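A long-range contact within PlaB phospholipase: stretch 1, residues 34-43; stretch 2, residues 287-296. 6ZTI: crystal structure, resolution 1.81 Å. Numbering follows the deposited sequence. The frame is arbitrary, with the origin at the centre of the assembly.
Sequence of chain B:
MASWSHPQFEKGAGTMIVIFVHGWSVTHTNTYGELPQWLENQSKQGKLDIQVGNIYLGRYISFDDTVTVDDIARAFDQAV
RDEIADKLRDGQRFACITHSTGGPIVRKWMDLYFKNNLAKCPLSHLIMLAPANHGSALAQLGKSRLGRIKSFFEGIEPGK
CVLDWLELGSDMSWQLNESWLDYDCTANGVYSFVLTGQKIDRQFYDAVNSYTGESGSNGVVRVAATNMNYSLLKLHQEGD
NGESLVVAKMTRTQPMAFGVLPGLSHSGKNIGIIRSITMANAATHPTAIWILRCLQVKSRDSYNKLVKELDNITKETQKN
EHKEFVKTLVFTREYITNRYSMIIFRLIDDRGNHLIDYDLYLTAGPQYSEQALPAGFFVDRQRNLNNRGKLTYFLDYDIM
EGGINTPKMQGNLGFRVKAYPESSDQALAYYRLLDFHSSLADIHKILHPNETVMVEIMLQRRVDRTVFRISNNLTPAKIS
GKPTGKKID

Stretch 1, residues 34-43: ELPQWLENQS
Stretch 2, residues 287-296: TAIWILRCLQ

Residues 34-43 and 287-296 of PlaB pack as two α-helices that lie at least 250 residues apart in sequence at every point of contact. Helix 35-43 follows Glu-34, which occupies the N-cap position (phi/psi -102/16), and runs on beyond the stretch; the second helix begins before Thr-287. From Leu-35 to Ser-43 and from Thr-287 to Leu-292, phi stays between -83° and -57° and psi between -51° and -25°. The N-to-C directions differ by 50° (signed crossing angle -50°), and the axes approach to 11.5 Å. Register is set by two CA pairs, Leu-35 CA to Ala-288 CA at 7.1 Å and Leu-39 CA to Leu-292 CA at 8.1 Å, so one helical turn on each side advances the contact together.

Backbone hydrogen bonds hold each helix internally, for example Leu-39 N to Leu-35 O (2.9 Å), Gln-42 N to Trp-38 O (3.0 Å), Ile-291 N to Thr-287 O (2.8 Å) and Leu-295 N to Ile-291 O (2.9 Å). None crosses between the helices; the 335 Å² buried between them is covered mainly by apolar side chains.

The aliphatic contacts begin at Leu-35, which points toward the second helix in a t,p rotamer (178°, 59°). Leu-35 CD2 lies 3.5 Å from Ile-291 CD1, while Leu-35 CD1 is 4.2 Å from Ala-288 CB. Ile-291 (m,t; -79°, 174°) also faces Leu-39, with Leu-39 CD2 4.5 Å from Ile-291 CG2. The CA-to-CB bond of Leu-39 points sideways, but its m,t rotamer (-72°, -179°) brings the end of the side chain nearer, and Leu-39 CD2 reaches to 4.2 Å from Leu-295 CD1. Leu-295 is likewise m,t (-72°, 174°).

The aromatic contact centres on Trp-38, whose CA-to-CB bond points toward the second helix and whose side chain has chi1 -175° (t) and chi2 77°. Ala-288 CB sits over one face of the six-membered ring of Trp-38, 4.2 Å from its centroid and 27° off the normal, a CH-pi arrangement; the closest ring atom, Trp-38 CZ3, is 3.7 Å from Ala-288 CB. The small methyl side chain thus meets the ring directly from the helix backbone. Leu-292, in a t,p rotamer (-172°, 56°), approaches the ring obliquely, with Leu-292 CD2 4.2 Å from Trp-38 CH2.

One polar side chain joins the packing. Gln-42 (chi1 to chi3 -65°, -60°, -68°) points toward the second helix, and Gln-42 OE1 lies 3.8 Å from Leu-292 CD2, a van der Waals contact.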

# COMPACT_ATOMS: atom_id res chain seq x y z
N GLU B 34 7.63 8.62 43.96
CA GLU B 34 7.12 9.20 45.19
C GLU B 34 7.27 10.72 45.23
O GLU B 34 7.12 11.33 46.29
CB GLU B 34 7.81 8.55 46.40
CG GLU B 34 7.55 7.04 46.49
CD GLU B 34 8.06 6.40 47.78
OE1 GLU B 34 9.13 6.80 48.30
OE2 GLU B 34 7.38 5.48 48.28
N LEU B 35 7.51 11.36 44.08
CA LEU B 35 7.68 12.81 44.06
C LEU B 35 6.44 13.57 44.51
O LEU B 35 6.61 14.60 45.19
CB LEU B 35 8.09 13.26 42.65
CG LEU B 35 8.26 14.77 42.50
CD1 LEU B 35 9.31 15.26 43.49
CD2 LEU B 35 8.60 15.17 41.09
N PRO B 36 5.21 13.16 44.18
CA PRO B 36 4.04 13.89 44.72
C PRO B 36 3.98 13.91 46.24
O PRO B 36 3.78 14.97 46.84
CB PRO B 36 2.85 13.13 44.10
CG PRO B 36 3.41 12.52 42.85
CD PRO B 36 4.82 12.13 43.20
N GLN B 37 4.14 12.75 46.88
CA GLN B 37 4.17 12.71 48.34
C GLN B 37 5.31 13.55 48.90
O GLN B 37 5.17 14.19 49.95
CB GLN B 37 4.30 11.26 48.82
CG GLN B 37 3.01 10.44 48.63
CD GLN B 37 3.25 8.99 48.20
OE1 GLN B 37 4.34 8.61 47.76
NE2 GLN B 37 2.20 8.17 48.32
N TRP B 38 6.46 13.58 48.20
CA TRP B 38 7.59 14.36 48.70
C TRP B 38 7.32 15.86 48.61
O TRP B 38 7.67 16.60 49.54
CB TRP B 38 8.86 14.00 47.93
CG TRP B 38 10.10 14.67 48.45
CD1 TRP B 38 10.80 14.33 49.56
CD2 TRP B 38 10.78 15.80 47.87
NE1 TRP B 38 11.88 15.17 49.72
CE2 TRP B 38 11.88 16.08 48.69
CE3 TRP B 38 10.55 16.59 46.75
CZ2 TRP B 38 12.76 17.12 48.43
CZ3 TRP B 38 11.43 17.62 46.48
CH2 TRP B 38 12.52 17.88 47.32
N LEU B 39 6.73 16.32 47.50
CA LEU B 39 6.36 17.73 47.39
C LEU B 39 5.38 18.13 48.48
O LEU B 39 5.42 19.26 48.99
CB LEU B 39 5.75 18.02 46.02
CG LEU B 39 6.68 18.02 44.81
CD1 LEU B 39 5.88 18.34 43.56
CD2 LEU B 39 7.81 19.01 44.98
N GLU B 40 4.48 17.22 48.85
CA GLU B 40 3.56 17.49 49.94
C GLU B 40 4.31 17.80 51.23
O GLU B 40 3.96 18.74 51.96
CB GLU B 40 2.62 16.30 50.13
CG GLU B 40 1.38 16.59 50.95
CD GLU B 40 0.56 15.34 51.19
OE1 GLU B 40 1.12 14.34 51.71
OE2 GLU B 40 -0.64 15.34 50.83
N ASN B 41 5.36 17.03 51.52
CA ASN B 41 6.09 17.25 52.77
C ASN B 41 6.96 18.50 52.68
O ASN B 41 7.14 19.19 53.69
CB ASN B 41 6.94 16.02 53.10
CG ASN B 41 6.09 14.80 53.41
OD1 ASN B 41 5.04 14.58 52.79
ND2 ASN B 41 6.53 14.00 54.37
N GLN B 42 7.48 18.83 51.50
CA GLN B 42 8.24 20.06 51.35
C GLN B 42 7.37 21.29 51.56
O GLN B 42 7.87 22.33 52.02
CB GLN B 42 8.90 20.10 49.97
CG GLN B 42 9.95 19.01 49.78
CD GLN B 42 11.07 19.11 50.78
OE1 GLN B 42 11.86 20.06 50.75
NE2 GLN B 42 11.15 18.14 51.69
N SER B 43 6.08 21.21 51.23
CA SER B 43 5.16 22.30 51.55
C SER B 43 4.93 22.39 53.06
O SER B 43 4.93 23.50 53.62
CB SER B 43 3.84 22.09 50.81
OG SER B 43 2.96 23.19 51.03
N THR B 287 16.42 15.50 39.95
CA THR B 287 15.10 15.94 39.48
C THR B 287 14.35 16.67 40.58
O THR B 287 13.82 17.76 40.38
CB THR B 287 14.28 14.75 38.99
OG1 THR B 287 15.03 13.99 38.03
CG2 THR B 287 12.99 15.22 38.34
N ALA B 288 14.27 16.05 41.76
CA ALA B 288 13.52 16.65 42.86
C ALA B 288 14.11 17.99 43.27
O ALA B 288 13.38 18.96 43.50
CB ALA B 288 13.50 15.68 44.05
N ILE B 289 15.44 18.06 43.36
CA ILE B 289 16.11 19.28 43.80
C ILE B 289 15.84 20.41 42.82
O ILE B 289 15.60 21.55 43.23
CB ILE B 289 17.62 19.03 43.97
CG1 ILE B 289 17.88 18.17 45.23
CG2 ILE B 289 18.38 20.36 44.06
CD1 ILE B 289 19.21 17.44 45.20
N TRP B 290 15.89 20.13 41.52
CA TRP B 290 15.73 21.22 40.56
C TRP B 290 14.27 21.54 40.30
O TRP B 290 13.95 22.68 39.95
CB TRP B 290 16.47 20.88 39.26
CG TRP B 290 17.93 21.07 39.46
CD1 TRP B 290 18.87 20.10 39.62
CD2 TRP B 290 18.62 22.32 39.58
NE1 TRP B 290 20.11 20.67 39.81
CE2 TRP B 290 19.98 22.03 39.80
CE3 TRP B 290 18.22 23.66 39.52
CZ2 TRP B 290 20.94 23.02 39.94
CZ3 TRP B 290 19.17 24.64 39.68
CH2 TRP B 290 20.52 24.32 39.88
N ILE B 291 13.36 20.57 40.48
CA ILE B 291 11.93 20.89 40.43
C ILE B 291 11.57 21.90 41.52
O ILE B 291 10.81 22.84 41.28
CB ILE B 291 11.07 19.62 40.55
CG1 ILE B 291 11.03 18.90 39.21
CG2 ILE B 291 9.65 19.96 41.01
CD1 ILE B 291 10.34 17.57 39.22
N LEU B 292 12.11 21.70 42.72
CA LEU B 292 11.79 22.60 43.84
C LEU B 292 12.27 24.02 43.54
O LEU B 292 11.56 24.99 43.84
CB LEU B 292 12.43 22.07 45.13
CG LEU B 292 12.08 22.76 46.45
CD1 LEU B 292 10.58 22.79 46.67
CD2 LEU B 292 12.77 22.05 47.60
N ARG B 293 13.45 24.15 42.94
CA ARG B 293 13.94 25.46 42.53
C ARG B 293 13.01 26.09 41.50
O ARG B 293 12.66 27.28 41.61
CB ARG B 293 15.35 25.33 41.96
CG ARG B 293 16.45 25.11 42.98
CD ARG B 293 16.65 26.34 43.87
NE ARG B 293 16.83 27.58 43.11
CZ ARG B 293 17.99 28.01 42.63
NH1 ARG B 293 19.10 27.31 42.81
NH2 ARG B 293 18.03 29.15 41.95
N CYS B 294 12.60 25.32 40.50
CA CYS B 294 11.74 25.84 39.43
C CYS B 294 10.41 26.32 40.01
O CYS B 294 9.94 27.42 39.68
CB CYS B 294 11.51 24.76 38.36
SG CYS B 294 13.00 24.30 37.38
N LEU B 295 9.81 25.52 40.89
CA LEU B 295 8.55 25.90 41.51
C LEU B 295 8.67 27.16 42.36
O LEU B 295 7.66 27.83 42.62
CB LEU B 295 8.03 24.77 42.40
CG LEU B 295 7.49 23.53 41.67
CD1 LEU B 295 7.15 22.44 42.67
CD2 LEU B 295 6.26 23.89 40.84
N GLN B 296 9.88 27.49 42.81
CA GLN B 296 10.08 28.67 43.64
C GLN B 296 10.30 29.94 42.82
O GLN B 296 10.27 31.04 43.38
CB GLN B 296 11.25 28.41 44.60
CG GLN B 296 10.89 27.40 45.70
CD GLN B 296 12.09 26.86 46.48
OE1 GLN B 296 13.23 26.88 46.00
NE2 GLN B 296 11.82 26.36 47.67